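PDB 2FMY: carbon monoxide oxidation system transcription regulator CooA-1 from Carboxydothermus hydrogenoformans, which senses carbon monoxide through bound haem and, as a CRP-like transcription factor, probably switches on genes of carbon monoxide oxidation by binding DNA. Local coordinates for residues G75-T80 and S113-K118; V51-V56 and D91-Y96; E18-V23 and V107-F112; T43-V48 and Y96-N101. All coordinates share one frame; numbering follows the deposited sequence.

Overall arrangement
Interaction 1 is the buried one, while interactions 2, 3 and 4 are partly buried and reach toward the surface. Interactions 2 and 4 hold the same two strands, 47-53 and 92-98, at their two ends: backbone bonds at both, with a bulge at one and salt bridges and a helix start at the other. Interaction 1 adds strand 77-79 to this sheet, meeting interaction 2 through backbone bonds of G75 and D76 with V51, and joins the sheet to helix 111-135 by mostly buried polar groups. Interactions 1 and 4 line the haem pocket. Interaction 3 is mostly aromatic and lies where helices 99-108 and 111-135 succeed each other; it touches interaction 1 through I77 and F112.

Interaction 1 (G75-T80 and S113-K118); sequences GDIFCT and SLNMVK. With HEM (protoporphyrin IX containing Fe), chain E.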
# COMPACT_ATOMS: atom_id res chain seq x y z
N GLY A 75 -12.56 11.73 -12.10
CA GLY A 75 -13.45 10.93 -11.25
C GLY A 75 -12.76 10.29 -10.07
O GLY A 75 -13.42 9.72 -9.18
N ASP A 76 -11.43 10.37 -10.03
CA ASP A 76 -10.66 9.78 -8.94
C ASP A 76 -10.48 10.70 -7.75
O ASP A 76 -10.23 11.89 -7.91
CB ASP A 76 -9.29 9.30 -9.44
CG ASP A 76 -9.37 8.03 -10.28
OD1 ASP A 76 -10.34 7.26 -10.14
OD2 ASP A 76 -8.45 7.81 -11.08
N ILE A 77 -10.56 10.11 -6.56
CA ILE A 77 -10.39 10.79 -5.28
C ILE A 77 -8.97 10.57 -4.75
O ILE A 77 -8.41 9.49 -4.86
CB ILE A 77 -11.39 10.25 -4.22
CG1 ILE A 77 -12.85 10.57 -4.57
CG2 ILE A 77 -11.07 10.75 -2.82
CD1 ILE A 77 -13.25 12.05 -4.41
N PHE A 78 -8.38 11.62 -4.17
CA PHE A 78 -7.19 11.47 -3.35
C PHE A 78 -7.18 12.54 -2.26
O PHE A 78 -8.17 13.24 -2.09
CB PHE A 78 -5.89 11.46 -4.20
CG PHE A 78 -4.77 10.68 -3.56
CD1 PHE A 78 -4.93 9.33 -3.24
CD2 PHE A 78 -3.56 11.30 -3.25
CE1 PHE A 78 -3.91 8.63 -2.61
CE2 PHE A 78 -2.54 10.60 -2.63
CZ PHE A 78 -2.71 9.26 -2.31
N CYS A 79 -6.09 12.65 -1.52
CA CYS A 79 -6.01 13.57 -0.38
C CYS A 79 -4.63 14.19 -0.25
O CYS A 79 -3.71 13.86 -1.00
CB CYS A 79 -6.36 12.84 0.91
SG CYS A 79 -5.09 11.67 1.40
N THR A 80 -4.50 15.09 0.71
CA THR A 80 -3.26 15.81 0.92
C THR A 80 -2.52 15.35 2.18
O THR A 80 -1.58 16.00 2.59
CB THR A 80 -3.50 17.34 1.01
OG1 THR A 80 -4.20 17.65 2.21
CG2 THR A 80 -4.32 17.84 -0.18
N SER A 113 -16.57 6.08 -1.32
CA SER A 113 -15.72 5.03 -0.76
C SER A 113 -15.42 3.92 -1.77
O SER A 113 -14.35 3.32 -1.72
CB SER A 113 -16.32 4.45 0.52
OG SER A 113 -17.54 3.81 0.23
N LEU A 114 -16.34 3.67 -2.71
CA LEU A 114 -16.08 2.68 -3.76
C LEU A 114 -14.94 3.12 -4.68
O LEU A 114 -14.15 2.28 -5.12
CB LEU A 114 -17.34 2.34 -4.57
CG LEU A 114 -18.47 1.61 -3.84
CD1 LEU A 114 -19.70 1.49 -4.74
CD2 LEU A 114 -18.02 0.23 -3.31
N ASN A 115 -14.87 4.42 -4.98
CA ASN A 115 -13.79 4.96 -5.80
C ASN A 115 -12.48 4.95 -5.04
O ASN A 115 -11.43 4.72 -5.63
CB ASN A 115 -14.07 6.39 -6.29
CG ASN A 115 -12.86 6.99 -7.02
OD1 ASN A 115 -12.02 7.66 -6.42
ND2 ASN A 115 -12.73 6.67 -8.31
N MET A 116 -12.55 5.22 -3.74
CA MET A 116 -11.39 5.18 -2.88
C MET A 116 -10.75 3.80 -2.83
O MET A 116 -9.52 3.68 -2.88
CB MET A 116 -11.77 5.67 -1.48
CG MET A 116 -11.91 7.18 -1.40
SD MET A 116 -12.68 7.70 0.15
CE MET A 116 -11.36 7.38 1.31
N VAL A 117 -11.58 2.76 -2.77
CA VAL A 117 -11.13 1.35 -2.81
C VAL A 117 -10.33 1.04 -4.09
O VAL A 117 -9.27 0.44 -4.03
CB VAL A 117 -12.35 0.39 -2.68
CG1 VAL A 117 -12.02 -0.99 -3.19
CG2 VAL A 117 -12.85 0.35 -1.22
N LYS A 118 -10.88 1.45 -5.24
CA LYS A 118 -10.22 1.35 -6.56
C LYS A 118 -8.85 2.07 -6.60
O LYS A 118 -7.84 1.49 -7.01
CB LYS A 118 -11.15 1.91 -7.64
CG LYS A 118 -10.58 1.92 -9.05
CD LYS A 118 -11.52 2.62 -10.03
CE LYS A 118 -11.37 4.14 -9.97
NZ LYS A 118 -10.12 4.64 -10.63
CHA HEM E . -3.81 8.39 6.47
CHB HEM E . -8.12 9.92 8.08
CHC HEM E . -9.63 10.37 3.47
CHD HEM E . -5.70 7.93 1.97
C1A HEM E . -4.81 8.82 7.31
C2A HEM E . -4.70 9.05 8.75
C3A HEM E . -5.90 9.47 9.21
C4A HEM E . -6.80 9.53 8.07
CMA HEM E . -6.25 9.84 10.68
CAA HEM E . -3.43 8.80 9.59
CBA HEM E . -3.56 7.37 10.11
CGA HEM E . -2.54 7.03 11.17
O1A HEM E . -2.48 7.70 12.23
O2A HEM E . -1.78 6.05 10.95
C1B HEM E . -8.92 10.13 6.98
C2B HEM E . -10.32 10.50 7.02
C3B HEM E . -10.74 10.63 5.74
C4B HEM E . -9.63 10.35 4.86
CMB HEM E . -11.12 10.69 8.32
CAB HEM E . -12.16 10.99 5.25
CBB HEM E . -12.99 11.75 5.95
C1C HEM E . -8.70 9.79 2.64
C2C HEM E . -8.72 9.75 1.18
C3C HEM E . -7.63 9.06 0.77
C4C HEM E . -6.89 8.65 1.95
CMC HEM E . -9.80 10.39 0.28
CAC HEM E . -7.20 8.75 -0.68
CBC HEM E . -7.97 7.98 -1.46
C1D HEM E . -4.80 7.86 3.00
C2D HEM E . -3.45 7.31 2.93
C3D HEM E . -2.87 7.45 4.34
C4D HEM E . -3.90 8.07 5.13
CMD HEM E . -2.75 6.70 1.70
CAD HEM E . -1.46 7.03 4.80
CBD HEM E . -0.58 8.21 4.42
CGD HEM E . 0.88 7.93 4.63
O1D HEM E . 1.71 8.67 4.07
O2D HEM E . 1.22 6.97 5.36
NA HEM E . -6.11 9.13 6.94
NB HEM E . -8.54 10.05 5.65
NC HEM E . -7.57 9.12 3.06
ND HEM E . -5.01 8.29 4.31
FE HEM E . -6.72 9.18 4.96
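N115 reaches from helix 111-135 to the start of strand 77-79, and both ends of its amide are bonded there. N115 CB aims the side chain at the strand, and CG, anti to the backbone N (chi1 174°), lies 3.5 Å from G75 O. N115 OD1 accepts from the backbone N of I77 at 2.9 Å. N115 ND2 gives a straight bond (167°) of 3.1 Å to D76 OD1, which lies near the amide plane and offers its anti lone pair. Asparagine suits this place because one short side chain supplies both an acceptor and a donor. K118 NZ also meets D76 OD1, on its syn side and 24° out of the carboxylate plane, at 2.7 Å in a salt bridge, its chain bent twice near the tip. Two donors on one buried oxygen should favour the charged carboxylate.

Beside these polar groups the apolar haem pocket begins. I77 CG2 packs 3.9 Å from M116 CG and 3.4 Å from the haem methyl CMC, which M116 CE also touches. Strand 77-79 is hydrogen-bonded to its sheet neighbour, strand 47-53, while M116 also packs on V117 of the second subunit, so the helix lies between sheet and dimer partner.

Interaction 2 (V51-V56 and D91-Y96); sequences VKSGRV and DTTILY
T93 O is gripped by two successive backbone N-H groups, K52 N at 2.8 Å and S53 N at 3.1 Å, the signature of a classic beta bulge between antiparallel strands 47-53 and 92-98. Both donors lie in the plane of the T93 carbonyl, and the extra residue shifts the register by one: V51 pairs with I94, but S53 with T93. T93 N returns a bond to S53 O, closing the hydrogen-bonded pair. K52 and T93 run side by side, T93 CG2 lying 4.0 Å from K52 CB. The lysine suits this exposed position, since its extended aliphatic chain covers the threonine methyl while NZ goes on to a salt bridge with E29.

Past the bulge the chain turns at G54, whose positive phi (101°) and closeness to T92 OG1 and D91 O leave no room for a CB. T92, a buried residue, turns its two branches to different tasks: OG1 bonds to E90 O, and CG2, anti to the backbone N, meets V56 CG2 at 3.7 Å. The beta-branched valine and threonine suit extended strands. One water donates to D91 O at 2.7 Å and is hydrogen-bonded to S53 OG at 3.0 Å.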
# COMPACT_ATOMS: atom_id res chain seq x y z
N VAL A 51 -10.42 14.66 -9.07
CA VAL A 51 -9.97 15.13 -10.37
C VAL A 51 -11.21 15.32 -11.22
O VAL A 51 -11.95 14.36 -11.46
CB VAL A 51 -9.00 14.14 -11.08
CG1 VAL A 51 -8.62 14.66 -12.47
CG2 VAL A 51 -7.77 13.87 -10.22
N LYS A 52 -11.45 16.56 -11.64
CA LYS A 52 -12.58 16.85 -12.52
C LYS A 52 -12.16 16.61 -13.95
O LYS A 52 -12.91 16.04 -14.74
CB LYS A 52 -13.08 18.30 -12.35
CG LYS A 52 -14.39 18.60 -13.10
CD LYS A 52 -14.86 20.03 -12.88
CE LYS A 52 -15.76 20.48 -14.04
NZ LYS A 52 -16.33 21.84 -13.80
N SER A 53 -10.95 17.06 -14.28
CA SER A 53 -10.38 16.85 -15.60
C SER A 53 -8.86 16.86 -15.53
O SER A 53 -8.27 17.51 -14.67
CB SER A 53 -10.88 17.92 -16.57
OG SER A 53 -10.45 19.20 -16.17
N GLY A 54 -8.24 16.15 -16.45
CA GLY A 54 -6.79 16.05 -16.49
C GLY A 54 -6.34 14.74 -15.90
O GLY A 54 -7.12 13.79 -15.79
N ARG A 55 -5.07 14.69 -15.53
CA ARG A 55 -4.46 13.49 -14.97
C ARG A 55 -3.39 13.93 -13.98
O ARG A 55 -2.64 14.88 -14.24
CB ARG A 55 -3.84 12.60 -16.07
CG ARG A 55 -4.87 11.78 -16.87
CD ARG A 55 -4.26 11.02 -18.08
NE ARG A 55 -3.14 10.15 -17.69
CZ ARG A 55 -2.83 9.00 -18.29
NH1 ARG A 55 -3.56 8.55 -19.32
NH2 ARG A 55 -1.80 8.28 -17.87
N VAL A 56 -3.33 13.23 -12.86
CA VAL A 56 -2.49 13.62 -11.75
C VAL A 56 -1.64 12.43 -11.33
O VAL A 56 -2.15 11.33 -11.12
CB VAL A 56 -3.37 14.15 -10.57
CG1 VAL A 56 -2.59 14.20 -9.27
CG2 VAL A 56 -3.94 15.53 -10.89
N ASP A 91 -2.82 19.89 -18.04
CA ASP A 91 -3.71 20.90 -17.47
C ASP A 91 -4.86 20.21 -16.75
O ASP A 91 -5.60 19.42 -17.34
CB ASP A 91 -4.23 21.87 -18.55
CG ASP A 91 -3.13 22.76 -19.14
OD1 ASP A 91 -1.99 22.76 -18.63
OD2 ASP A 91 -3.42 23.47 -20.13
N THR A 92 -4.99 20.48 -15.45
CA THR A 92 -5.87 19.72 -14.57
C THR A 92 -6.80 20.66 -13.81
O THR A 92 -6.41 21.78 -13.46
CB THR A 92 -5.04 18.87 -13.58
OG1 THR A 92 -4.22 17.96 -14.32
CG2 THR A 92 -5.90 18.08 -12.62
N THR A 93 -8.03 20.21 -13.59
CA THR A 93 -8.99 20.89 -12.74
C THR A 93 -9.39 19.93 -11.63
O THR A 93 -9.84 18.81 -11.91
CB THR A 93 -10.26 21.33 -13.51
OG1 THR A 93 -9.91 22.33 -14.48
CG2 THR A 93 -11.30 21.92 -12.57
N ILE A 94 -9.21 20.35 -10.39
CA ILE A 94 -9.63 19.53 -9.25
C ILE A 94 -10.78 20.21 -8.49
O ILE A 94 -10.95 21.43 -8.57
CB ILE A 94 -8.46 19.19 -8.26
CG1 ILE A 94 -8.06 20.42 -7.44
CG2 ILE A 94 -7.30 18.53 -9.00
CD1 ILE A 94 -7.10 20.15 -6.31
N LEU A 95 -11.54 19.39 -7.78
CA LEU A 95 -12.57 19.80 -6.84
C LEU A 95 -12.09 19.37 -5.47
O LEU A 95 -11.86 18.19 -5.24
CB LEU A 95 -13.89 19.09 -7.17
CG LEU A 95 -14.68 19.52 -8.41
CD1 LEU A 95 -15.60 18.40 -8.89
CD2 LEU A 95 -15.46 20.80 -8.14
N TYR A 96 -11.92 20.33 -4.55
CA TYR A 96 -11.35 20.05 -3.24
C TYR A 96 -12.25 20.55 -2.11
O TYR A 96 -12.90 21.58 -2.24
CB TYR A 96 -9.94 20.66 -3.10
CG TYR A 96 -9.90 22.18 -3.06
CD1 TYR A 96 -9.84 22.88 -1.85
CD2 TYR A 96 -9.90 22.93 -4.24
CE1 TYR A 96 -9.79 24.30 -1.82
CE2 TYR A 96 -9.86 24.33 -4.22
CZ TYR A 96 -9.80 25.00 -3.01
OH TYR A 96 -9.75 26.38 -3.02
O HOH W 1 -8.16 20.19 -17.75

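Interaction 3 (E18-V23 and V107-F112); sequences EEYSGV and VEFPAF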
# COMPACT_ATOMS: atom_id res chain seq x y z
N GLU A 18 -29.78 13.09 -8.81
CA GLU A 18 -30.64 13.71 -7.81
C GLU A 18 -30.29 13.35 -6.37
O GLU A 18 -30.30 14.21 -5.49
CB GLU A 18 -32.12 13.37 -8.07
CG GLU A 18 -32.71 14.06 -9.30
CD GLU A 18 -32.38 15.54 -9.33
OE1 GLU A 18 -31.70 15.98 -10.28
OE2 GLU A 18 -32.79 16.26 -8.40
N GLU A 19 -29.97 12.08 -6.13
CA GLU A 19 -29.67 11.56 -4.80
C GLU A 19 -28.45 12.26 -4.19
O GLU A 19 -28.32 12.34 -2.97
CB GLU A 19 -29.43 10.05 -4.89
CG GLU A 19 -29.34 9.33 -3.54
CD GLU A 19 -29.17 7.82 -3.68
OE1 GLU A 19 -30.11 7.07 -3.30
OE2 GLU A 19 -28.10 7.38 -4.16
N TYR A 20 -27.58 12.76 -5.06
CA TYR A 20 -26.34 13.43 -4.68
C TYR A 20 -26.44 14.96 -4.77
O TYR A 20 -25.42 15.63 -4.81
CB TYR A 20 -25.18 12.93 -5.56
CG TYR A 20 -24.60 11.60 -5.13
CD1 TYR A 20 -25.41 10.45 -5.07
CD2 TYR A 20 -23.25 11.47 -4.79
CE1 TYR A 20 -24.90 9.23 -4.68
CE2 TYR A 20 -22.73 10.25 -4.40
CZ TYR A 20 -23.56 9.13 -4.34
OH TYR A 20 -23.07 7.91 -3.96
N SER A 21 -27.66 15.51 -4.80
CA SER A 21 -27.84 16.97 -4.84
C SER A 21 -27.16 17.59 -3.62
O SER A 21 -27.18 17.00 -2.54
CB SER A 21 -29.32 17.35 -4.86
OG SER A 21 -29.99 16.80 -5.98
N GLY A 22 -26.55 18.75 -3.81
CA GLY A 22 -25.87 19.45 -2.72
C GLY A 22 -24.41 19.09 -2.45
O GLY A 22 -23.67 19.89 -1.88
N VAL A 23 -23.98 17.90 -2.87
CA VAL A 23 -22.61 17.44 -2.58
C VAL A 23 -21.55 18.26 -3.32
O VAL A 23 -20.54 18.65 -2.73
CB VAL A 23 -22.43 15.93 -2.88
CG1 VAL A 23 -21.00 15.48 -2.56
CG2 VAL A 23 -23.42 15.13 -2.08
N VAL A 107 -19.43 9.01 4.46
CA VAL A 107 -20.30 8.15 5.24
C VAL A 107 -21.73 8.02 4.67
O VAL A 107 -22.40 7.00 4.88
CB VAL A 107 -20.32 8.61 6.72
CG1 VAL A 107 -21.47 7.99 7.49
CG2 VAL A 107 -18.98 8.29 7.38
N GLU A 108 -22.20 9.04 3.95
CA GLU A 108 -23.59 9.06 3.49
C GLU A 108 -23.76 8.75 2.00
O GLU A 108 -24.83 8.29 1.57
CB GLU A 108 -24.22 10.42 3.82
CG GLU A 108 -25.71 10.49 3.53
CD GLU A 108 -26.34 11.79 3.96
OE1 GLU A 108 -25.64 12.65 4.54
OE2 GLU A 108 -27.56 11.94 3.71
N PHE A 109 -22.73 9.03 1.22
CA PHE A 109 -22.78 8.92 -0.23
C PHE A 109 -21.79 7.85 -0.69
O PHE A 109 -20.61 8.12 -0.86
CB PHE A 109 -22.48 10.29 -0.87
CG PHE A 109 -23.50 11.36 -0.51
CD1 PHE A 109 -24.71 11.44 -1.18
CD2 PHE A 109 -23.24 12.27 0.51
CE1 PHE A 109 -25.66 12.41 -0.85
CE2 PHE A 109 -24.18 13.25 0.85
CZ PHE A 109 -25.39 13.33 0.16
N PRO A 110 -22.29 6.60 -0.88
CA PRO A 110 -21.46 5.39 -1.04
C PRO A 110 -20.50 5.36 -2.23
O PRO A 110 -19.51 4.63 -2.18
CB PRO A 110 -22.50 4.27 -1.20
CG PRO A 110 -23.76 4.83 -0.61
CD PRO A 110 -23.73 6.28 -0.96
N ALA A 111 -20.78 6.11 -3.29
CA ALA A 111 -19.91 6.11 -4.46
C ALA A 111 -18.48 6.56 -4.15
O ALA A 111 -17.53 6.11 -4.80
CB ALA A 111 -20.49 6.97 -5.58
N PHE A 112 -18.33 7.45 -3.17
CA PHE A 112 -17.00 7.97 -2.82
C PHE A 112 -16.09 6.86 -2.28
O PHE A 112 -14.97 6.72 -2.74
CB PHE A 112 -17.07 9.15 -1.85
CG PHE A 112 -17.55 10.44 -2.48
CD1 PHE A 112 -18.91 10.76 -2.50
CD2 PHE A 112 -16.65 11.33 -3.06
CE1 PHE A 112 -19.36 11.94 -3.09
CE2 PHE A 112 -17.09 12.54 -3.64
CZ PHE A 112 -18.45 12.84 -3.65
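A single hydrogen bond joins these segments: A111 N donates to Y20 OH, 3.0 Å away and nearly straight at 160°. Tyrosine suits the place because its ring can lie among apolar groups while its tip accepts from an N-H near the start of helix 111-135.

Among the aromatic contacts, the edge of F109 points at one face of Y20 in an edge-to-face stack, with centroids of the Y20 and F109 rings 5.0 Å apart and planes at 54°; F109 CD1 stands over the centre of the tyrosine ring. V23 CG2 makes a CH-pi contact over one face of F109, 3.5 Å from its centroid, while E108 CG lies over the opposite face.

In the apolar packing, F112 CE1 meets the edge of Y20 at CE2, 4.0 Å away. V23 CG1, anti to the backbone N, lies 3.8 Å from F112 CZ, while CG2, beside that N, goes to F109: one branched side chain serves two rings. A phenylalanine in place of Y20 would probably leave the A111 N-H without its acceptor.

The loop between helix 11-14 and strand 28-32 thus packs against the corner where helix 99-108 gives way to helix 111-135.

Interaction 4 (T43-V48 and Y96-N101); sequences TERNLV and YTDIRN. With HEM (protoporphyrin IX containing Fe), chain E.
Where antiparallel strands 47-53 and 92-98 end beside helix 99-108, V48 pairs with T97 (hydrogen-bonded) and L47 with D98 (non-hydrogen-bonded, side chains diverging), and D98 is the helix N-cap. V48 N and T97 O, and T97 N and V48 O, are joined by two bonds of 2.9 Å. Across the strand-helix junction I99 N donates to N46 O at 3.0 Å.

D98 has CG anti to its own N (chi1 -160°), which brings OD1 to R100 N for the capping bond; a short carboxylate side chain suits an N-cap because it can reach back to an N-H of the first turn. R45 NH2 donates over 2.8 Å to the anti lone pair of D98 OD2, which lies at the edge of the R45 guanidinium, in its plane, while L47 CD2 sits over one face of that group. R100 grips side-on from above the carboxylate plane, NE on OD1 and NH2 on OD2. A water bound to N46 N also donates to D98 OD2. An asparagine in place of D98 would probably leave the two arginines without the negative charge that holds them together.

I99 CD1 lies 3.6 Å from N46 OD1. It is also 3.6 Å from haem C2B, while V48 CG1 touches the methyl CMC. N46 OD1 is hydrogen-bonded to ND1 of H81, which lines the haem pocket with V48 and I99. The chemistry thus divides: a single carboxylate, shared by two arginines, offsets part of their charge and probably favours the helix start electrostatically, while aliphatic branches face the haem.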
# COMPACT_ATOMS: atom_id res chain seq x y z
N THR A 43 0.72 18.45 3.38
CA THR A 43 0.64 19.91 3.34
C THR A 43 -0.05 20.47 4.59
O THR A 43 -0.68 19.73 5.35
CB THR A 43 -0.09 20.42 2.05
OG1 THR A 43 -1.45 19.95 2.03
CG2 THR A 43 0.61 19.95 0.80
N GLU A 44 0.06 21.78 4.81
CA GLU A 44 -0.58 22.42 5.95
C GLU A 44 -2.09 22.10 5.97
O GLU A 44 -2.62 21.64 6.99
CB GLU A 44 -0.31 23.94 5.95
CG GLU A 44 1.20 24.31 5.98
CD GLU A 44 1.48 25.82 6.13
OE1 GLU A 44 0.58 26.65 5.83
OE2 GLU A 44 2.61 26.17 6.54
N ARG A 45 -2.76 22.29 4.84
CA ARG A 45 -4.19 21.99 4.75
C ARG A 45 -4.46 20.52 4.48
O ARG A 45 -3.85 19.90 3.60
CB ARG A 45 -4.88 22.87 3.70
CG ARG A 45 -5.09 24.30 4.16
CD ARG A 45 -6.32 24.91 3.54
NE ARG A 45 -7.56 24.33 4.05
CZ ARG A 45 -8.77 24.59 3.56
NH1 ARG A 45 -8.91 25.43 2.54
NH2 ARG A 45 -9.84 24.00 4.09
N ASN A 46 -5.38 19.96 5.25
CA ASN A 46 -5.79 18.58 5.09
C ASN A 46 -7.07 18.51 4.23
O ASN A 46 -8.19 18.73 4.72
CB ASN A 46 -5.97 17.90 6.44
CG ASN A 46 -6.04 16.38 6.31
OD1 ASN A 46 -6.36 15.85 5.25
ND2 ASN A 46 -5.76 15.69 7.41
N LEU A 47 -6.87 18.19 2.95
CA LEU A 47 -7.93 18.27 1.96
C LEU A 47 -8.20 16.93 1.30
O LEU A 47 -7.31 16.07 1.21
CB LEU A 47 -7.59 19.31 0.88
CG LEU A 47 -7.22 20.73 1.32
CD1 LEU A 47 -6.65 21.54 0.16
CD2 LEU A 47 -8.41 21.46 1.96
N VAL A 48 -9.44 16.76 0.85
CA VAL A 48 -9.78 15.68 -0.04
C VAL A 48 -10.16 16.31 -1.37
O VAL A 48 -10.84 17.34 -1.41
CB VAL A 48 -10.90 14.77 0.53
CG1 VAL A 48 -11.37 13.73 -0.51
CG2 VAL A 48 -10.39 14.06 1.79
N TYR A 96 -11.92 20.33 -4.55
CA TYR A 96 -11.35 20.05 -3.24
C TYR A 96 -12.25 20.55 -2.11
O TYR A 96 -12.90 21.58 -2.24
CB TYR A 96 -9.94 20.66 -3.10
CG TYR A 96 -9.90 22.18 -3.06
CD1 TYR A 96 -9.84 22.88 -1.85
CD2 TYR A 96 -9.90 22.93 -4.24
CE1 TYR A 96 -9.79 24.30 -1.82
CE2 TYR A 96 -9.86 24.33 -4.22
CZ TYR A 96 -9.80 25.00 -3.01
OH TYR A 96 -9.75 26.38 -3.02
N THR A 97 -12.25 19.81 -1.00
CA THR A 97 -12.96 20.20 0.21
C THR A 97 -12.08 19.85 1.41
O THR A 97 -11.23 18.98 1.32
CB THR A 97 -14.35 19.48 0.32
OG1 THR A 97 -15.16 20.13 1.30
CG2 THR A 97 -14.18 18.01 0.67
N ASP A 98 -12.29 20.54 2.52
CA ASP A 98 -11.63 20.18 3.76
C ASP A 98 -12.04 18.77 4.16
O ASP A 98 -13.20 18.39 3.99
CB ASP A 98 -11.99 21.18 4.86
CG ASP A 98 -10.99 21.16 6.01
OD1 ASP A 98 -11.03 20.22 6.84
OD2 ASP A 98 -10.18 22.11 6.10
N ILE A 99 -11.10 18.00 4.71
CA ILE A 99 -11.37 16.65 5.19
C ILE A 99 -12.56 16.56 6.18
O ILE A 99 -13.23 15.53 6.26
CB ILE A 99 -10.08 16.04 5.84
CG1 ILE A 99 -10.21 14.52 6.06
CG2 ILE A 99 -9.69 16.78 7.15
CD1 ILE A 99 -9.01 13.88 6.73
N ARG A 100 -12.81 17.64 6.93
CA ARG A 100 -13.86 17.63 7.96
C ARG A 100 -15.26 17.62 7.34
O ARG A 100 -16.19 17.05 7.91
CB ARG A 100 -13.69 18.79 8.94
CG ARG A 100 -12.47 18.64 9.85
CD ARG A 100 -12.11 19.97 10.51
NE ARG A 100 -11.23 20.79 9.67
CZ ARG A 100 -10.80 22.01 10.01
NH1 ARG A 100 -11.18 22.59 11.14
NH2 ARG A 100 -10.01 22.68 9.18
N ASN A 101 -15.39 18.25 6.17
CA ASN A 101 -16.58 18.14 5.32
C ASN A 101 -16.68 16.79 4.61
O ASN A 101 -17.77 16.25 4.45
CB ASN A 101 -16.62 19.29 4.30
CG ASN A 101 -16.92 20.64 4.95
OD1 ASN A 101 -17.72 20.73 5.88
ND2 ASN A 101 -16.28 21.70 4.45
CHA HEM E . -3.81 8.39 6.47
CHB HEM E . -8.12 9.92 8.08
CHC HEM E . -9.63 10.37 3.47
CHD HEM E . -5.70 7.93 1.97
C1A HEM E . -4.81 8.82 7.31
C2A HEM E . -4.70 9.05 8.75
C3A HEM E . -5.90 9.47 9.21
C4A HEM E . -6.80 9.53 8.07
CMA HEM E . -6.25 9.84 10.68
CAA HEM E . -3.43 8.80 9.59
CBA HEM E . -3.56 7.37 10.11
CGA HEM E . -2.54 7.03 11.17
O1A HEM E . -2.48 7.70 12.23
O2A HEM E . -1.78 6.05 10.95
C1B HEM E . -8.92 10.13 6.98
C2B HEM E . -10.32 10.50 7.02
C3B HEM E . -10.74 10.63 5.74
C4B HEM E . -9.63 10.35 4.86
CMB HEM E . -11.12 10.69 8.32
CAB HEM E . -12.16 10.99 5.25
CBB HEM E . -12.99 11.75 5.95
C1C HEM E . -8.70 9.79 2.64
C2C HEM E . -8.72 9.75 1.18
C3C HEM E . -7.63 9.06 0.77
C4C HEM E . -6.89 8.65 1.95
CMC HEM E . -9.80 10.39 0.28
CAC HEM E . -7.20 8.75 -0.68
CBC HEM E . -7.97 7.98 -1.46
C1D HEM E . -4.80 7.86 3.00
C2D HEM E . -3.45 7.31 2.93
C3D HEM E . -2.87 7.45 4.34
C4D HEM E . -3.90 8.07 5.13
CMD HEM E . -2.75 6.70 1.70
CAD HEM E . -1.46 7.03 4.80
CBD HEM E . -0.58 8.21 4.42
CGD HEM E . 0.88 7.93 4.63
O1D HEM E . 1.71 8.67 4.07
O2D HEM E . 1.22 6.97 5.36
NA HEM E . -6.11 9.13 6.94
NB HEM E . -8.54 10.05 5.65
NC HEM E . -7.57 9.12 3.06
ND HEM E . -5.01 8.29 4.31
FE HEM E . -6.72 9.18 4.96
O HOH W 2 -7.17 21.45 6.81